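Local atomic coordinates of dextranase (Pseudarthrobacter oxydans, PDB entry 6NZS), a protein that catalyses the endohydrolysis of alpha-1,6-glucosidic linkages in dextran, as a member of glycosyl hydrolase family 49. Residues Trp13-Ala18 and Phe54-Ile59; Phe20-Pro25 and Ser34-Leu39; Thr26-Val31 and Thr236-Ser241. All coordinates share one frame; numbering follows the deposited sequence.

Contact 1. Residues Trp13-Ala18 and Phe54-Ile59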
loop_
_atom_site.group_PDB
_atom_site.type_symbol
_atom_site.label_atom_id
_atom_site.label_comp_id
_atom_site.label_asym_id
_atom_site.label_seq_id
_atom_site.Cartn_x
_atom_site.Cartn_y
_atom_site.Cartn_z
ATOM N N TRP A 13 -0.971 23.127 -5.564
ATOM C CA TRP A 13 -1.924 23.276 -6.656
ATOM C C TRP A 13 -3.343 23.123 -6.129
ATOM O O TRP A 13 -3.573 22.710 -4.989
ATOM C CB TRP A 13 -1.658 22.283 -7.791
ATOM C CG TRP A 13 -1.612 20.862 -7.343
ATOM C CD1 TRP A 13 -2.671 19.998 -7.234
ATOM C CD2 TRP A 13 -0.449 20.129 -6.928
ATOM N NE1 TRP A 13 -2.237 18.779 -6.779
ATOM C CE2 TRP A 13 -0.881 18.826 -6.583
ATOM C CE3 TRP A 13 0.915 20.445 -6.819
ATOM C CZ2 TRP A 13 0.003 17.839 -6.146
ATOM C CZ3 TRP A 13 1.793 19.468 -6.366
ATOM C CH2 TRP A 13 1.329 18.175 -6.035
ATOM N N TRP A 14 -4.299 23.450 -6.997
ATOM C CA TRP A 14 -5.711 23.382 -6.670
ATOM C C TRP A 14 -6.440 22.735 -7.836
ATOM O O TRP A 14 -5.855 22.473 -8.886
ATOM C CB TRP A 14 -6.264 24.790 -6.404
ATOM C CG TRP A 14 -7.537 24.795 -5.642
ATOM C CD1 TRP A 14 -8.780 25.097 -6.122
ATOM C CD2 TRP A 14 -7.701 24.498 -4.253
ATOM N NE1 TRP A 14 -9.710 24.994 -5.117
ATOM C CE2 TRP A 14 -9.075 24.627 -3.958
ATOM C CE3 TRP A 14 -6.819 24.133 -3.225
ATOM C CZ2 TRP A 14 -9.592 24.402 -2.682
ATOM C CZ3 TRP A 14 -7.336 23.916 -1.955
ATOM C CH2 TRP A 14 -8.711 24.048 -1.699
ATOM N N HIS A 15 -7.734 22.473 -7.642
ATOM C CA HIS A 15 -8.620 22.036 -8.721
ATOM C C HIS A 15 -9.867 22.904 -8.669
ATOM O O HIS A 15 -10.646 22.818 -7.715
ATOM C CB HIS A 15 -8.994 20.562 -8.563
ATOM C CG HIS A 15 -7.841 19.629 -8.748
ATOM N ND1 HIS A 15 -7.400 19.218 -9.988
ATOM C CD2 HIS A 15 -7.012 19.053 -7.845
ATOM C CE1 HIS A 15 -6.364 18.411 -9.838
ATOM N NE2 HIS A 15 -6.100 18.304 -8.548
ATOM N N ASP A 16 -10.064 23.732 -9.699
ATOM C CA ASP A 16 -11.227 24.615 -9.702
ATOM C C ASP A 16 -12.524 23.850 -9.934
ATOM O O ASP A 16 -13.605 24.390 -9.671
ATOM C CB ASP A 16 -11.059 25.725 -10.744
ATOM C CG ASP A 16 -9.990 26.734 -10.360
ATOM O OD1 ASP A 16 -9.602 26.797 -9.175
ATOM O OD2 ASP A 16 -9.536 27.479 -11.255
ATOM N N ASN A 17 -12.432 22.612 -10.415
ATOM C CA ASN A 17 -13.565 21.719 -10.587
ATOM C C ASN A 17 -13.784 20.811 -9.377
ATOM O O ASN A 17 -14.421 19.755 -9.507
ATOM C CB ASN A 17 -13.383 20.886 -11.859
ATOM C CG ASN A 17 -12.107 20.057 -11.840
ATOM O OD1 ASN A 17 -11.082 20.482 -11.309
ATOM N ND2 ASN A 17 -12.163 18.877 -12.430
ATOM N N ALA A 18 -13.269 21.193 -8.210
ATOM C CA ALA A 18 -13.454 20.401 -7.001
ATOM C C ALA A 18 -14.900 20.450 -6.526
ATOM O O ALA A 18 -15.609 21.444 -6.720
ATOM C CB ALA A 18 -12.553 20.931 -5.888
ATOM N N PHE A 54 -4.176 21.371 -2.364
ATOM C CA PHE A 54 -5.427 20.628 -2.441
ATOM C C PHE A 54 -5.361 19.370 -1.587
ATOM O O PHE A 54 -4.326 18.700 -1.524
ATOM C CB PHE A 54 -5.695 20.221 -3.888
ATOM C CG PHE A 54 -7.111 19.794 -4.129
ATOM C CD1 PHE A 54 -8.119 20.747 -4.213
ATOM C CD2 PHE A 54 -7.445 18.458 -4.250
ATOM C CE1 PHE A 54 -9.429 20.374 -4.428
ATOM C CE2 PHE A 54 -8.764 18.073 -4.476
ATOM C CZ PHE A 54 -9.755 19.025 -4.564
ATOM N N THR A 55 -6.477 19.043 -0.934
ATOM C CA THR A 55 -6.620 17.764 -0.243
ATOM C C THR A 55 -7.688 16.964 -0.975
ATOM O O THR A 55 -8.873 17.326 -0.954
ATOM C CB THR A 55 -6.955 17.926 1.238
ATOM O OG1 THR A 55 -5.961 18.746 1.870
ATOM C CG2 THR A 55 -6.978 16.565 1.927
ATOM N N TYR A 56 -7.254 15.888 -1.617
ATOM C CA TYR A 56 -8.123 14.929 -2.285
ATOM C C TYR A 56 -8.822 14.051 -1.257
ATOM O O TYR A 56 -8.432 13.992 -0.093
ATOM C CB TYR A 56 -7.281 14.009 -3.172
ATOM C CG TYR A 56 -6.499 14.751 -4.230
ATOM C CD1 TYR A 56 -7.101 15.103 -5.429
ATOM C CD2 TYR A 56 -5.162 15.104 -4.031
ATOM C CE1 TYR A 56 -6.404 15.796 -6.406
ATOM C CE2 TYR A 56 -4.454 15.790 -5.004
ATOM C CZ TYR A 56 -5.082 16.141 -6.185
ATOM O OH TYR A 56 -4.381 16.828 -7.153
ATOM N N MET A 57 -9.856 13.333 -1.701
ATOM C CA MET A 57 -10.518 12.379 -0.814
ATOM C C MET A 57 -11.079 11.200 -1.603
ATOM O O MET A 57 -11.675 11.372 -2.673
ATOM C CB MET A 57 -11.633 13.027 0.026
ATOM C CG MET A 57 -12.193 12.100 1.106
ATOM S SD MET A 57 -13.388 12.897 2.195
ATOM C CE MET A 57 -14.772 13.047 1.082
ATOM N N SER A 58 -10.882 10.002 -1.060
ATOM C CA SER A 58 -11.453 8.773 -1.594
ATOM C C SER A 58 -12.434 8.208 -0.579
ATOM O O SER A 58 -12.207 8.300 0.629
ATOM C CB SER A 58 -10.334 7.761 -1.855
ATOM O OG SER A 58 -10.851 6.471 -2.119
ATOM N N ILE A 59 -13.548 7.664 -1.067
ATOM C CA ILE A 59 -14.536 7.016 -0.204
ATOM C C ILE A 59 -14.818 5.624 -0.754
ATOM O O ILE A 59 -14.574 5.348 -1.940
ATOM C CB ILE A 59 -15.830 7.860 -0.064
ATOM C CG1 ILE A 59 -16.653 7.859 -1.358
ATOM C CG2 ILE A 59 -15.494 9.279 0.343
ATOM C CD1 ILE A 59 -18.019 8.572 -1.210
#

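Contact 2. Residues Phe20-Pro25 and Ser34-Leu39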
loop_
_atom_site.group_PDB
_atom_site.type_symbol
_atom_site.label_atom_id
_atom_site.label_comp_id
_atom_site.label_asym_id
_atom_site.label_seq_id
_atom_site.Cartn_x
_atom_site.Cartn_y
_atom_site.Cartn_z
ATOM N N PHE A 20 -17.443 18.990 -3.028
ATOM C CA PHE A 20 -17.662 18.242 -1.802
ATOM C C PHE A 20 -18.690 17.157 -2.094
ATOM O O PHE A 20 -19.761 17.443 -2.642
ATOM C CB PHE A 20 -18.188 19.159 -0.699
ATOM C CG PHE A 20 -17.173 20.146 -0.186
ATOM C CD1 PHE A 20 -16.010 19.717 0.441
ATOM C CD2 PHE A 20 -17.386 21.511 -0.327
ATOM C CE1 PHE A 20 -15.076 20.631 0.917
ATOM C CE2 PHE A 20 -16.460 22.433 0.149
ATOM C CZ PHE A 20 -15.300 21.993 0.773
ATOM N N ASN A 21 -18.365 15.914 -1.741
ATOM C CA ASN A 21 -19.268 14.799 -2.012
ATOM C C ASN A 21 -18.831 13.636 -1.130
ATOM O O ASN A 21 -17.755 13.063 -1.351
ATOM C CB ASN A 21 -19.208 14.431 -3.494
ATOM C CG ASN A 21 -20.172 13.324 -3.870
ATOM O OD1 ASN A 21 -20.526 12.480 -3.045
ATOM N ND2 ASN A 21 -20.579 13.302 -5.143
ATOM N N THR A 22 -19.659 13.283 -0.147
ATOM C CA THR A 22 -19.395 12.147 0.729
ATOM C C THR A 22 -20.329 10.979 0.468
ATOM O O THR A 22 -20.312 10.009 1.231
ATOM C CB THR A 22 -19.483 12.543 2.204
ATOM O OG1 THR A 22 -20.767 13.137 2.467
ATOM C CG2 THR A 22 -18.372 13.513 2.580
ATOM N N THR A 23 -21.149 11.046 -0.582
ATOM C CA THR A 23 -22.252 10.107 -0.743
ATOM C C THR A 23 -22.249 9.309 -2.035
ATOM O O THR A 23 -22.916 8.272 -2.083
ATOM C CB THR A 23 -23.610 10.825 -0.634
ATOM O OG1 THR A 23 -23.760 11.726 -1.732
ATOM C CG2 THR A 23 -23.720 11.599 0.676
ATOM N N GLY A 24 -21.561 9.754 -3.080
ATOM C CA GLY A 24 -21.677 9.095 -4.355
ATOM C C GLY A 24 -20.540 9.434 -5.289
ATOM O O GLY A 24 -19.614 10.175 -4.943
ATOM N N PRO A 25 -20.579 8.873 -6.496
ATOM C CA PRO A 25 -19.495 9.112 -7.453
ATOM C C PRO A 25 -19.493 10.556 -7.912
ATOM O O PRO A 25 -20.546 11.178 -8.075
ATOM C CB PRO A 25 -19.833 8.166 -8.612
ATOM C CG PRO A 25 -21.310 7.959 -8.499
ATOM C CD PRO A 25 -21.597 7.951 -7.025
ATOM N N SER A 34 -11.533 16.882 0.018
ATOM C CA SER A 34 -11.781 16.437 1.389
ATOM C C SER A 34 -12.798 17.327 2.096
ATOM O O SER A 34 -12.657 18.553 2.131
ATOM C CB SER A 34 -10.488 16.435 2.201
ATOM O OG SER A 34 -10.734 16.055 3.555
ATOM N N SER A 35 -13.815 16.693 2.683
ATOM C CA SER A 35 -14.777 17.399 3.517
ATOM C C SER A 35 -14.249 17.689 4.911
ATOM O O SER A 35 -14.879 18.449 5.654
ATOM C CB SER A 35 -16.035 16.549 3.684
ATOM O OG SER A 35 -16.630 16.301 2.426
ATOM N N PHE A 36 -13.103 17.126 5.282
ATOM C CA PHE A 36 -12.722 17.066 6.680
ATOM C C PHE A 36 -11.463 17.831 7.037
ATOM O O PHE A 36 -11.313 18.193 8.209
ATOM C CB PHE A 36 -12.595 15.600 7.122
ATOM C CG PHE A 36 -13.818 14.808 6.811
ATOM C CD1 PHE A 36 -14.952 14.969 7.582
ATOM C CD2 PHE A 36 -13.868 13.957 5.721
ATOM C CE1 PHE A 36 -16.111 14.279 7.297
ATOM C CE2 PHE A 36 -15.033 13.259 5.437
ATOM C CZ PHE A 36 -16.147 13.425 6.222
ATOM N N TYR A 37 -10.573 18.107 6.082
ATOM C CA TYR A 37 -9.298 18.759 6.369
ATOM C C TYR A 37 -8.987 19.813 5.323
ATOM O O TYR A 37 -9.289 19.633 4.141
ATOM C CB TYR A 37 -8.143 17.734 6.372
ATOM C CG TYR A 37 -8.426 16.614 7.327
ATOM C CD1 TYR A 37 -8.216 16.784 8.685
ATOM C CD2 TYR A 37 -8.970 15.410 6.888
ATOM C CE1 TYR A 37 -8.508 15.787 9.585
ATOM C CE2 TYR A 37 -9.274 14.394 7.789
ATOM C CZ TYR A 37 -9.041 14.599 9.138
ATOM O OH TYR A 37 -9.332 13.629 10.065
ATOM N N ASP A 38 -8.372 20.905 5.772
ATOM C CA ASP A 38 -7.756 21.888 4.893
ATOM C C ASP A 38 -6.280 21.985 5.238
ATOM O O ASP A 38 -5.906 21.895 6.410
ATOM C CB ASP A 38 -8.394 23.272 5.062
ATOM C CG ASP A 38 -9.804 23.332 4.512
ATOM O OD1 ASP A 38 -10.022 22.842 3.391
ATOM O OD2 ASP A 38 -10.694 23.883 5.204
ATOM N N LEU A 39 -5.443 22.175 4.219
ATOM C CA LEU A 39 -3.998 22.210 4.411
ATOM C C LEU A 39 -3.389 23.423 3.716
ATOM O O LEU A 39 -3.749 23.748 2.581
ATOM C CB LEU A 39 -3.374 20.922 3.865
ATOM C CG LEU A 39 -1.903 20.662 4.176
ATOM C CD1 LEU A 39 -1.661 19.171 4.378
ATOM C CD2 LEU A 39 -1.045 21.154 3.046
HETATM O O HOH W 1 -16.136 15.751 -0.096
#

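Contact 3. Residues Thr26-Val31 and Thr236-Ser241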
loop_
_atom_site.group_PDB
_atom_site.type_symbol
_atom_site.label_atom_id
_atom_site.label_comp_id
_atom_site.label_asym_id
_atom_site.label_seq_id
_atom_site.Cartn_x
_atom_site.Cartn_y
_atom_site.Cartn_z
ATOM N N THR A 26 -18.298 11.104 -8.100
ATOM C CA THR A 26 -18.229 12.445 -8.647
ATOM C C THR A 26 -18.413 12.394 -10.162
ATOM O O THR A 26 -18.263 11.346 -10.802
ATOM C CB THR A 26 -16.899 13.104 -8.287
ATOM O OG1 THR A 26 -15.825 12.284 -8.758
ATOM C CG2 THR A 26 -16.782 13.247 -6.780
ATOM N N GLY A 27 -18.758 13.546 -10.732
ATOM C CA GLY A 27 -18.881 13.639 -12.174
ATOM C C GLY A 27 -17.553 13.419 -12.871
ATOM O O GLY A 27 -16.478 13.519 -12.277
ATOM N N ASN A 28 -17.637 13.107 -14.169
ATOM C CA ASN A 28 -16.426 12.839 -14.940
ATOM C C ASN A 28 -15.462 14.014 -14.902
ATOM O O ASN A 28 -14.241 13.818 -14.923
ATOM C CB ASN A 28 -16.794 12.507 -16.385
ATOM C CG ASN A 28 -17.387 11.125 -16.526
ATOM O OD1 ASN A 28 -17.568 10.413 -15.539
ATOM N ND2 ASN A 28 -17.694 10.733 -17.759
ATOM N N ASP A 29 -15.986 15.234 -14.821
ATOM C CA ASP A 29 -15.187 16.448 -14.845
ATOM C C ASP A 29 -15.006 17.066 -13.464
ATOM O O ASP A 29 -14.678 18.252 -13.364
ATOM C CB ASP A 29 -15.811 17.468 -15.803
ATOM C CG ASP A 29 -17.246 17.832 -15.424
ATOM O OD1 ASP A 29 -17.849 17.146 -14.564
ATOM O OD2 ASP A 29 -17.773 18.812 -15.994
ATOM N N GLU A 30 -15.209 16.290 -12.400
ATOM C CA GLU A 30 -15.110 16.771 -11.028
ATOM C C GLU A 30 -14.010 16.021 -10.283
ATOM O O GLU A 30 -13.666 14.886 -10.623
ATOM C CB GLU A 30 -16.443 16.574 -10.291
ATOM C CG GLU A 30 -17.589 17.408 -10.866
ATOM C CD GLU A 30 -18.920 17.107 -10.205
ATOM O OE1 GLU A 30 -19.029 16.059 -9.536
ATOM O OE2 GLU A 30 -19.858 17.926 -10.360
ATOM N N VAL A 31 -13.471 16.664 -9.246
ATOM C CA VAL A 31 -12.500 16.050 -8.341
ATOM C C VAL A 31 -13.046 16.152 -6.924
ATOM O O VAL A 31 -13.433 17.239 -6.484
ATOM C CB VAL A 31 -11.129 16.750 -8.428
ATOM C CG1 VAL A 31 -10.155 16.134 -7.427
ATOM C CG2 VAL A 31 -10.560 16.670 -9.844
ATOM N N THR A 236 -7.990 17.781 -15.172
ATOM C CA THR A 236 -8.742 16.560 -14.910
ATOM C C THR A 236 -9.071 15.853 -16.216
ATOM O O THR A 236 -9.477 16.494 -17.192
ATOM C CB THR A 236 -10.035 16.867 -14.135
ATOM O OG1 THR A 236 -9.694 17.452 -12.872
ATOM C CG2 THR A 236 -10.859 15.596 -13.906
ATOM N N TYR A 237 -8.909 14.530 -16.215
ATOM C CA TYR A 237 -9.077 13.696 -17.398
ATOM C C TYR A 237 -9.865 12.448 -17.018
ATOM O O TYR A 237 -9.724 11.928 -15.910
ATOM C CB TYR A 237 -7.709 13.291 -17.977
ATOM C CG TYR A 237 -6.758 14.461 -18.128
ATOM C CD1 TYR A 237 -5.989 14.913 -17.056
ATOM C CD2 TYR A 237 -6.630 15.119 -19.346
ATOM C CE1 TYR A 237 -5.128 15.995 -17.193
ATOM C CE2 TYR A 237 -5.764 16.186 -19.502
ATOM C CZ TYR A 237 -5.015 16.625 -18.427
ATOM O OH TYR A 237 -4.166 17.696 -18.596
ATOM N N SER A 238 -10.695 11.960 -17.945
ATOM C CA SER A 238 -11.627 10.872 -17.663
ATOM C C SER A 238 -11.575 9.833 -18.777
ATOM O O SER A 238 -11.856 10.153 -19.936
ATOM C CB SER A 238 -13.055 11.412 -17.528
ATOM O OG SER A 238 -13.986 10.342 -17.466
ATOM N N MET A 239 -11.242 8.589 -18.424
ATOM C CA MET A 239 -11.303 7.483 -19.378
ATOM C C MET A 239 -12.668 6.812 -19.417
ATOM O O MET A 239 -12.976 6.119 -20.394
ATOM C CB MET A 239 -10.231 6.431 -19.066
ATOM C CG MET A 239 -8.799 6.874 -19.358
ATOM S SD MET A 239 -7.635 5.501 -19.287
ATOM C CE MET A 239 -6.097 6.369 -18.981
ATOM N N GLY A 240 -13.488 7.007 -18.390
ATOM C CA GLY A 240 -14.784 6.369 -18.294
ATOM C C GLY A 240 -14.716 4.998 -17.643
ATOM O O GLY A 240 -13.651 4.410 -17.443
ATOM N N SER A 241 -15.897 4.471 -17.311
ATOM C CA SER A 241 -15.972 3.153 -16.693
ATOM C C SER A 241 -15.717 2.014 -17.670
ATOM O O SER A 241 -15.502 0.879 -17.227
ATOM C CB SER A 241 -17.353 2.957 -16.065
ATOM O OG SER A 241 -18.362 2.993 -17.064
#

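Contact 1. Residues Trp13-Ala18 and Phe54-Ile59
Tyr56 OH is gripped by two nitrogens of the 13-18 segment. His15 NE2 lies 2.7 Å from Tyr56 OH in a nearly straight hydrogen bond (165°) in which either partner could be the donor, and the oxygen sits at the edge of the imidazole, in its plane. The indole nitrogen, Trp13 NE1, donates to Tyr56 OH over 2.9 Å, again close to the plane of the donor ring, and the Trp13 and Tyr56 side chains cross at about a right angle. A backbone bond from Phe54 N to Trp13 O, 3.0 Å long, ties down the start of the 54-59 segment. A phenylalanine in place of Tyr56 would probably leave His15 NE2 and Trp13 NE1 without this shared partner and both rings less firmly oriented.

Packing spreads outward from Phe54, whose CG, anti to the backbone N (chi1 -164°), starts the ring out beside its own carbonyl carbon, between His15 and Trp14. One face of the Phe54 ring receives the edge of His15, with His15 CD2 3.7 Å from Phe54 CD2 in a T-shaped pair. The Phe54 edge in turn points at the six-membered ring of Trp14, the two planes at 82°, bringing Phe54 CD1 within 3.8 Å of Trp14 CE3. Further round the same rim, Ala18 CB touches Phe54 CE1 at 3.5 Å; the type I beta turn from His15 to Ala18 carries the methyl there. Trp87 of strand 84-92 meets the Tyr56 ring, and Arg33 touches both Trp14 and Phe54. Trp14, His15, Phe54 and Tyr56 thus form an aromatic cluster in which two T-shaped pairs meet at Phe54 and the His15 and Tyr56 rings meet rim to rim, joining the 13-18 loop to strand 51-58 in the Ig-like N-terminal domain.

Contact 2. Residues Phe20-Pro25 and Ser34-Leu39
An Asx turn and an ST turn meet at the surface of the N-terminal Ig-like domain, where Phe20 and Thr22 of one loop reach Ser34 and Ser35 of the other. The edge of the Phe20 ring is turned to the backbone carbonyl, with Phe20 CE1 3.4 Å from Ser34 O in the plane of the ring. Beside it, Thr22 CG2 lies 3.3 Å from Ser35 OG; the methyl, set beside its own backbone N, is the branch of the threonine that meets the serine. A water bridges the two segments: it accepts from Asn21 N at 2.8 Å and lies 2.6 Å from Ser35 OG.

Each loop is shaped from within. Asn21 OD1 accepts from Thr23 N and Gly24 N, both at 2.9 Å, the first nearly in line with the side-chain carbonyl (164°). Ser34 OG likewise receives Phe36 N, 3.1 Å away, and more distantly Tyr37 N, while it also pairs with Ser86 OG of strand 84-92. Ser35 CB rests over the centre of the Phe36 ring. The solvent-bridged meeting thus pairs an Asx turn at Asn21 with an ST turn at Ser34, the latter leading into strand 37-43.

Contact 3. Residues Thr26-Val31 and Thr236-Ser241
Asn28 lays its side chain against Ser238, with Asn28 CG 3.6 Å from Ser238 OG and the amide nitrogen ND2 nearly as close. The touch is van der Waals; Ser238 OG is hydrogen-bonded to Gln288 NE2. Ser238 CB also rests 3.7 Å from Asn28 O, so that the backbone carbonyl and the side chain of Asn28 both press on the one serine. Two residues back along strand 235-238, Thr236 CG2 approaches the same carbonyl, Asn28 O, at 4.0 Å.

The strand belongs to the parallel beta-solenoid, while the 26-31 loop comes from the Ig-like N-terminal domain, so the contact lies at the junction of the two. The loop is folded by a type I beta turn from Gly27 to Glu30, and Gly27 N donates to Glu30 OE1 over 2.8 Å, coming from above the carboxylate plane. Lys263, on the neighbouring solenoid strand 260-263, donates to the carbonyls of both Gly27 and Glu30.

At the buried Val31, CG2 meets Thr236 OG1 at 3.2 Å, the two side chains crossing obliquely. Placed anti to its own carbonyl carbon (chi1 -61°), that hydroxyl oxygen is hydrogen-bonded to Asn17 ND2.

In the fold
Contacts 1 and 2 lie within the Ig-like domain and share neighbouring strands: 51-58 carries one side of contact 1, and 37-43 continues from contact 2. Contact 3 instead joins that domain to the solenoid. The chemistry differs with burial. Contact 1 is buried, built from aromatic rings and direct hydrogen bonds; contact 2 lies at the surface and relies on a water and light packing; contact 3 is partly buried, with small polar side chains whose hydroxyls bond elsewhere. Asn17 of the 13-18 loop ties contact 1 to both segments of contact 3, its ND2 also bonding Asp29 O, while Thr55 O and Ser34 N pair between contacts 1 and 2.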